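Local coordinates for protein NADH oxidase (Thermus thermophilus, PDB 6RVB) that reduces coenzyme A disulfide with NADH as electron donor, using bound FAD as its flavin cofactor, at residues A[150-155]-A[234-239]; A[173-178]-A[203-208]. All coordinates share one frame; numbering follows the deposited sequence.

Contact 1 of 2, residues A[150-155]-A[234-239]; sequences RRAAIL and ADLVLL
Asp235 turns its carboxylate onto the backbone at the start of strand 151-155. Asp235 OD2 accepts from Arg150 N at 3.1 Å through its syn lone pair. Asp235 OD1 accepts from Arg151 N at 2.9 Å, also on the syn side but 24° out of the carboxylate plane. A chi1 of 48° sets CG between the backbone N and carbonyl carbon of Asp235, on the side of these amides. The Arg151 guanidinium stays beyond salt-bridge range, its NH1 4.4 Å from Asp235 OD1. An alanine in place of Asp235 would probably leave the amides of Arg150 and Arg151 without their carboxylate acceptor.

Further on, parallel backbone pairing takes over: Ala153 N to Leu236 O at 2.9 Å, Leu238 N to Ala153 O, and Leu155 N to Leu238 O.

Apolar side chains line both faces. Ile154 CG1 lies 4.1 Å from Leu238 CB, the two side chains side by side, pointing the same way and facing helix 159-170. On the face of Ala153 and Leu155, Ala153 CB meets Ala234 CB at 3.9 Å and Leu155 CD2 meets Leu239 CD2 at 4.2 Å, with Phe216 against both leucines. Leu155 also touches bound NAD, as fits the central strand of a Rossmann-type nucleotide-binding sheet.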
# COMPACT_ATOMS: atom_id res chain seq x y z
N ARG A 150 -3.16 -33.38 19.36
CA ARG A 150 -2.47 -32.76 20.51
C ARG A 150 -1.10 -32.11 20.20
O ARG A 150 -0.79 -30.99 20.65
CB ARG A 150 -2.25 -33.74 21.64
CG ARG A 150 -3.37 -34.00 22.59
CD ARG A 150 -2.91 -35.13 23.58
NE ARG A 150 -3.75 -35.27 24.79
CZ ARG A 150 -3.44 -36.02 25.86
NH1 ARG A 150 -2.29 -36.72 25.92
NH2 ARG A 150 -4.30 -36.08 26.89
N ARG A 151 -0.28 -32.83 19.46
CA ARG A 151 1.07 -32.44 19.19
C ARG A 151 1.22 -32.43 17.62
O ARG A 151 1.01 -33.46 16.94
CB ARG A 151 2.02 -33.47 19.86
CG ARG A 151 2.46 -33.14 21.24
CD ARG A 151 3.02 -34.35 22.02
NE ARG A 151 2.52 -34.38 23.41
CZ ARG A 151 1.55 -35.19 23.86
NH1 ARG A 151 0.97 -36.06 23.03
NH2 ARG A 151 1.12 -35.16 25.12
N ALA A 152 1.54 -31.29 16.99
CA ALA A 152 1.73 -31.38 15.53
C ALA A 152 3.16 -31.10 15.14
O ALA A 152 3.89 -30.35 15.84
CB ALA A 152 0.80 -30.48 14.81
N ALA A 153 3.57 -31.75 14.06
CA ALA A 153 4.84 -31.45 13.39
C ALA A 153 4.56 -31.05 11.95
O ALA A 153 3.86 -31.76 11.21
CB ALA A 153 5.81 -32.65 13.43
N ILE A 154 5.08 -29.90 11.53
CA ILE A 154 4.93 -29.50 10.15
C ILE A 154 6.29 -29.55 9.49
O ILE A 154 7.21 -28.89 9.94
CB ILE A 154 4.42 -28.04 10.15
CG1 ILE A 154 3.06 -27.93 10.78
CG2 ILE A 154 4.37 -27.43 8.76
CD1 ILE A 154 2.77 -26.64 11.09
N LEU A 155 6.44 -30.38 8.48
CA LEU A 155 7.66 -30.36 7.70
C LEU A 155 7.59 -29.21 6.73
O LEU A 155 6.75 -29.22 5.90
CB LEU A 155 7.77 -31.62 6.86
CG LEU A 155 8.72 -32.61 7.51
CD1 LEU A 155 7.99 -33.28 8.58
CD2 LEU A 155 9.19 -33.58 6.56
N ALA A 234 4.71 -36.54 17.83
CA ALA A 234 3.63 -35.85 17.12
C ALA A 234 2.49 -36.77 16.63
O ALA A 234 2.75 -37.75 15.96
CB ALA A 234 4.22 -35.19 15.98
N ASP A 235 1.22 -36.48 16.92
CA ASP A 235 0.12 -37.37 16.42
C ASP A 235 -0.58 -36.85 15.17
O ASP A 235 -1.49 -37.49 14.64
CB ASP A 235 -0.93 -37.55 17.45
CG ASP A 235 -1.35 -36.25 18.05
OD1 ASP A 235 -0.64 -35.71 18.99
OD2 ASP A 235 -2.38 -35.78 17.52
N LEU A 236 -0.14 -35.66 14.75
CA LEU A 236 -0.51 -35.09 13.49
C LEU A 236 0.71 -34.42 12.89
O LEU A 236 1.32 -33.51 13.53
CB LEU A 236 -1.67 -34.12 13.70
CG LEU A 236 -2.02 -32.82 12.93
CD1 LEU A 236 -1.63 -32.92 11.59
CD2 LEU A 236 -3.44 -32.70 12.89
N VAL A 237 1.05 -34.86 11.67
CA VAL A 237 2.07 -34.25 10.87
C VAL A 237 1.51 -33.79 9.52
O VAL A 237 0.84 -34.58 8.85
CB VAL A 237 3.41 -35.11 10.76
CG1 VAL A 237 3.42 -36.25 11.70
CG2 VAL A 237 3.76 -35.53 9.38
N LEU A 238 1.79 -32.50 9.20
CA LEU A 238 1.54 -31.81 7.92
C LEU A 238 2.80 -31.74 7.05
O LEU A 238 3.84 -31.25 7.50
CB LEU A 238 1.09 -30.38 8.15
CG LEU A 238 0.68 -29.54 6.91
CD1 LEU A 238 -0.54 -29.99 6.28
CD2 LEU A 238 0.37 -28.16 7.26
N LEU A 239 2.73 -32.22 5.81
CA LEU A 239 3.86 -32.22 4.87
C LEU A 239 3.71 -30.98 4.04
O LEU A 239 2.88 -30.88 3.17
CB LEU A 239 3.79 -33.47 3.97
CG LEU A 239 4.05 -34.78 4.72
CD1 LEU A 239 4.08 -35.88 3.79
CD2 LEU A 239 5.31 -34.77 5.56

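Contact 2 of 2, residues A[173-178]-A[203-208]; sequences LQVTLL and HGVEVW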
# COMPACT_ATOMS: atom_id res chain seq x y z
N LEU A 173 -3.08 -26.93 19.43
CA LEU A 173 -2.03 -27.97 19.40
C LEU A 173 -0.68 -27.38 19.76
O LEU A 173 -0.50 -26.15 19.74
CB LEU A 173 -1.90 -28.69 18.05
CG LEU A 173 -3.10 -28.84 17.17
CD1 LEU A 173 -2.85 -29.90 16.22
CD2 LEU A 173 -4.28 -29.17 17.92
N GLN A 174 0.26 -28.23 20.15
CA GLN A 174 1.54 -27.66 20.33
C GLN A 174 2.20 -27.92 18.99
O GLN A 174 1.99 -28.98 18.40
CB GLN A 174 2.25 -28.16 21.60
CG GLN A 174 2.60 -29.64 21.67
CD GLN A 174 3.58 -29.97 22.87
OE1 GLN A 174 3.92 -29.06 23.64
NE2 GLN A 174 4.02 -31.26 23.03
N VAL A 175 2.91 -26.94 18.43
CA VAL A 175 3.46 -27.22 17.11
C VAL A 175 4.90 -27.00 17.01
O VAL A 175 5.41 -25.99 17.48
CB VAL A 175 2.69 -26.54 15.92
CG1 VAL A 175 1.38 -25.86 16.36
CG2 VAL A 175 3.56 -25.65 15.16
N THR A 176 5.58 -27.96 16.41
CA THR A 176 6.98 -27.75 16.16
C THR A 176 7.23 -27.85 14.64
O THR A 176 6.78 -28.80 13.99
CB THR A 176 7.78 -28.65 17.08
OG1 THR A 176 8.97 -29.10 16.42
CG2 THR A 176 6.92 -29.80 17.48
N LEU A 177 7.88 -26.83 14.06
CA LEU A 177 8.17 -26.75 12.61
C LEU A 177 9.56 -27.24 12.28
O LEU A 177 10.56 -26.65 12.75
CB LEU A 177 8.19 -25.30 12.22
CG LEU A 177 7.24 -24.67 11.27
CD1 LEU A 177 7.56 -23.23 11.48
CD2 LEU A 177 7.56 -25.00 9.89
N LEU A 178 9.65 -28.26 11.46
CA LEU A 178 10.94 -28.78 10.98
C LEU A 178 11.30 -28.27 9.56
O LEU A 178 10.65 -28.61 8.59
CB LEU A 178 10.83 -30.31 10.99
CG LEU A 178 10.22 -30.88 12.28
CD1 LEU A 178 9.83 -32.30 12.25
CD2 LEU A 178 11.14 -30.70 13.42
N HIS A 203 5.08 -17.00 19.71
CA HIS A 203 3.74 -17.56 19.80
C HIS A 203 3.75 -19.02 20.04
O HIS A 203 2.75 -19.72 19.82
CB HIS A 203 2.92 -17.28 18.58
CG HIS A 203 2.45 -15.88 18.53
ND1 HIS A 203 3.21 -14.85 18.02
CD2 HIS A 203 1.34 -15.32 19.01
CE1 HIS A 203 2.56 -13.71 18.14
NE2 HIS A 203 1.42 -13.97 18.73
N GLY A 204 4.87 -19.50 20.50
CA GLY A 204 4.90 -20.82 21.04
C GLY A 204 5.11 -21.94 20.09
O GLY A 204 4.78 -23.06 20.41
N VAL A 205 5.68 -21.65 18.93
CA VAL A 205 5.97 -22.68 17.93
C VAL A 205 7.45 -22.95 18.12
O VAL A 205 8.24 -22.04 18.37
CB VAL A 205 5.72 -22.14 16.54
CG1 VAL A 205 6.36 -22.99 15.55
CG2 VAL A 205 4.27 -21.96 16.29
N GLU A 206 7.85 -24.20 18.08
CA GLU A 206 9.26 -24.45 18.14
C GLU A 206 9.79 -24.55 16.73
O GLU A 206 9.28 -25.34 15.96
CB GLU A 206 9.46 -25.75 18.85
CG GLU A 206 9.84 -25.53 20.29
CD GLU A 206 10.49 -26.77 20.84
OE1 GLU A 206 11.43 -26.63 21.64
OE2 GLU A 206 10.08 -27.89 20.42
N VAL A 207 10.83 -23.82 16.34
CA VAL A 207 11.29 -24.02 14.95
C VAL A 207 12.68 -24.70 14.90
O VAL A 207 13.61 -24.10 15.37
CB VAL A 207 11.14 -22.68 14.10
CG1 VAL A 207 10.58 -21.55 14.94
CG2 VAL A 207 12.39 -22.24 13.48
N TRP A 208 12.76 -25.97 14.47
CA TRP A 208 13.99 -26.70 14.23
C TRP A 208 14.52 -26.29 12.79
O TRP A 208 13.83 -26.29 11.82
CB TRP A 208 13.75 -28.25 14.15
CG TRP A 208 13.70 -29.27 15.40
CD1 TRP A 208 14.01 -30.71 15.46
CD2 TRP A 208 13.29 -28.94 16.67
NE1 TRP A 208 13.78 -31.22 16.75
CE2 TRP A 208 13.34 -30.15 17.50
CE3 TRP A 208 12.87 -27.75 17.22
CZ2 TRP A 208 12.98 -30.12 18.81
CZ3 TRP A 208 12.49 -27.73 18.53
CH2 TRP A 208 12.55 -28.90 19.33
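Leu178 and Trp208 lie side by side at the C-terminal end of this strand pair, CD2 of Leu178 being 3.5 Å from CD1 of the Trp208 indole. With Trp208 CG anti to its carbonyl carbon (chi1 -85°), CG itself lies 3.5 Å from Leu178 CD2, and the methyl approaches the ring obliquely. Thr176 OG1 sits over one face of the same indole, displaced toward the rim, and Thr176 CB packs 3.8 Å from Glu206 CB. On the reverse face of the sheet, Val175 CG2 meets Val205 CG1 at 3.9 Å, and Leu177 CD1 adds a looser touch on that same methyl.

Behind these side chains, parallel backbone bonds set the spacing: Glu206 N to Val175 O at 3.1 Å, Leu177 N to Glu206 O at 2.8 Å, and Trp208 N to Leu177 O at 2.9 Å. Farther out, Val175, Leu177 and Val205 reach helix 159-170, while Leu177, Val205 and Val207 touch helix 190-202. Gly204, at positive phi, is the C-prime residue of the Schellman motif that ends the latter helix and leads into strand 205-208, completing a beta-alpha-beta unit.

Val175, Leu177 and Val205 are thus buried against helices, whereas Thr176, Glu206 and Trp208, beside the NAD-touching Leu178, stay at least partly open to solvent, as suits an outer strand.

Both contacts belong to one parallel sheet, whose order runs 130-131, 236-239, 151-155, 174-178, 205-208. Contact 1 is the more deeply buried, joining inner strands; contact 2 reaches an outermost strand of the sheet within this chain and is only partly buried. Strands 151-155 and 174-178 are neighbours, and probable hydrogen bonds run from Ala152 N to Gln174 O and from Leu178 N to Ile154 O. Helix 159-170 packs against side chains of both contacts. Their chemistry differs with place: contact 1 is mostly aliphatic with a carboxylate holding its entry, whereas contact 2 brings polar and aromatic groups to the sheet's edge. Each supplies one leucine to the NAD pocket.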